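Local coordinates for protein ornithine cyclodeaminase (Methanococcus maripaludis S2, PDB 3C2Q) that catalyses the NAD(+)-dependent conversion of L-ornithine to L-proline with release of ammonia, at residues E64-R69 and K73-L78. Numbering follows the deposited sequence.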
# COMPACT_ATOMS: atom_id res chain seq x y z
N GLU B 64 2.52 -10.37 -39.42
CA GLU B 64 3.24 -10.16 -38.16
C GLU B 64 2.65 -8.96 -37.39
O GLU B 64 1.99 -8.08 -37.96
CB GLU B 64 4.74 -10.04 -38.40
CG GLU B 64 5.17 -8.76 -39.04
CD GLU B 64 6.67 -8.68 -39.13
OE1 GLU B 64 7.34 -8.42 -38.10
OE2 GLU B 64 7.18 -8.91 -40.23
N THR B 65 2.90 -8.98 -36.09
CA THR B 65 2.45 -7.93 -35.19
C THR B 65 3.59 -6.92 -35.12
O THR B 65 4.68 -7.24 -34.60
CB THR B 65 2.19 -8.49 -33.74
OG1 THR B 65 1.29 -9.59 -33.80
CG2 THR B 65 1.60 -7.40 -32.82
N LYS B 66 3.34 -5.71 -35.64
CA LYS B 66 4.31 -4.63 -35.67
C LYS B 66 3.86 -3.47 -34.79
O LYS B 66 2.71 -3.07 -34.82
CB LYS B 66 4.48 -4.05 -37.09
CG LYS B 66 5.24 -4.91 -38.09
CD LYS B 66 5.70 -3.96 -39.21
CE LYS B 66 6.46 -4.66 -40.34
NZ LYS B 66 6.90 -3.60 -41.35
N VAL B 67 4.79 -2.92 -34.03
CA VAL B 67 4.51 -1.69 -33.30
C VAL B 67 4.41 -0.58 -34.35
O VAL B 67 5.04 -0.67 -35.41
CB VAL B 67 5.58 -1.37 -32.24
CG1 VAL B 67 5.56 -2.48 -31.17
CG2 VAL B 67 6.99 -1.30 -32.84
N ILE B 68 3.62 0.44 -34.03
CA ILE B 68 3.32 1.52 -34.94
C ILE B 68 4.59 2.21 -35.47
O ILE B 68 4.63 2.56 -36.64
CB ILE B 68 2.27 2.51 -34.35
CG1 ILE B 68 1.87 3.57 -35.38
CG2 ILE B 68 2.82 3.20 -33.06
CD1 ILE B 68 0.73 4.52 -34.94
N ARG B 69 5.62 2.37 -34.66
CA ARG B 69 6.82 3.03 -35.15
C ARG B 69 7.65 2.19 -36.14
O ARG B 69 8.56 2.71 -36.77
CB ARG B 69 7.69 3.52 -33.99
CG ARG B 69 8.58 2.48 -33.43
CD ARG B 69 9.41 3.00 -32.29
NE ARG B 69 9.28 2.00 -31.26
CZ ARG B 69 10.07 0.95 -31.15
NH1 ARG B 69 11.14 0.82 -31.94
NH2 ARG B 69 9.82 0.05 -30.20
N LYS B 73 5.55 2.92 -44.95
CA LYS B 73 4.66 3.33 -46.03
C LYS B 73 4.43 2.11 -46.93
O LYS B 73 5.39 1.42 -47.27
CB LYS B 73 5.28 4.49 -46.83
CG LYS B 73 4.45 4.86 -48.05
CD LYS B 73 4.87 6.13 -48.73
CE LYS B 73 3.75 6.49 -49.72
NZ LYS B 73 4.12 7.52 -50.72
N GLY B 74 3.17 1.82 -47.25
CA GLY B 74 2.84 0.70 -48.15
C GLY B 74 2.54 -0.63 -47.48
O GLY B 74 2.01 -1.55 -48.13
N ASP B 75 2.89 -0.79 -46.19
CA ASP B 75 2.59 -2.03 -45.45
C ASP B 75 1.09 -2.20 -45.44
O ASP B 75 0.39 -1.24 -45.17
CB ASP B 75 3.04 -1.94 -43.97
CG ASP B 75 4.53 -2.16 -43.77
OD1 ASP B 75 5.23 -2.58 -44.72
OD2 ASP B 75 5.01 -1.94 -42.62
N PHE B 76 0.58 -3.40 -45.72
CA PHE B 76 -0.86 -3.68 -45.62
C PHE B 76 -1.24 -3.91 -44.17
O PHE B 76 -0.84 -4.91 -43.58
CB PHE B 76 -1.26 -4.93 -46.41
CG PHE B 76 -1.09 -4.77 -47.90
CD1 PHE B 76 -1.73 -3.72 -48.57
CD2 PHE B 76 -0.27 -5.64 -48.61
CE1 PHE B 76 -1.57 -3.55 -49.96
CE2 PHE B 76 -0.10 -5.47 -50.01
CZ PHE B 76 -0.75 -4.42 -50.66
N VAL B 77 -2.09 -3.04 -43.66
CA VAL B 77 -2.51 -3.03 -42.25
C VAL B 77 -3.94 -3.56 -42.19
O VAL B 77 -4.82 -3.20 -42.99
CB VAL B 77 -2.43 -1.58 -41.67
CG1 VAL B 77 -3.02 -1.53 -40.23
CG2 VAL B 77 -0.98 -1.08 -41.70
N LEU B 78 -4.14 -4.49 -41.26
CA LEU B 78 -5.45 -5.02 -40.95
C LEU B 78 -6.35 -3.90 -40.44
O LEU B 78 -5.99 -3.19 -39.48
CB LEU B 78 -5.31 -6.13 -39.90
CG LEU B 78 -6.62 -6.68 -39.30
CD1 LEU B 78 -7.32 -7.58 -40.30
CD2 LEU B 78 -6.32 -7.49 -38.04
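A salt bridge links Lys66, on strand 62-66, to Asp75, in the loop just before strand 76-79; the two strands are not neighbours in their sheet, and the pair is a compact example of charges reaching across an intervening strand. The bond is single and short: NZ of Lys66 lies 2.8 Å from OD2 of Asp75, approaching that oxygen on its syn side but 33° out of the carboxylate plane. The other oxygen, OD1 of Asp75, stays 3.9 Å from NZ of Lys66, and the grip is therefore one-pronged. Beyond CG the lysine chain runs extended (chi3 -179°, chi4 -178°), which carries the ammonium across to the carboxylate; the two side chains cross at about a right angle.

Further hydrogen bonds tie both ends to the connection between the segments, residues 70-72. OD2 of Asp75 also accepts the backbone N-H of Lys72, while NZ of Lys66 makes a weak bond to the carbonyl of Lys70.

Packing involves strand 53-57, which lies between strands 62-66 and 76-79 in the mixed sheet: both side chains touch Val55, and Lys66 also touches Tyr57. Replacing Lys66 by alanine is likely to leave the Asp75 carboxylate without this cationic partner, its OD2 still held by the Lys72 N-H, and to remove the lysine's contact with Tyr57. Charge thus bridges the intervening strand at the partly exposed surface, and the shared OD2 couples this pairing to the path of residues 70-72.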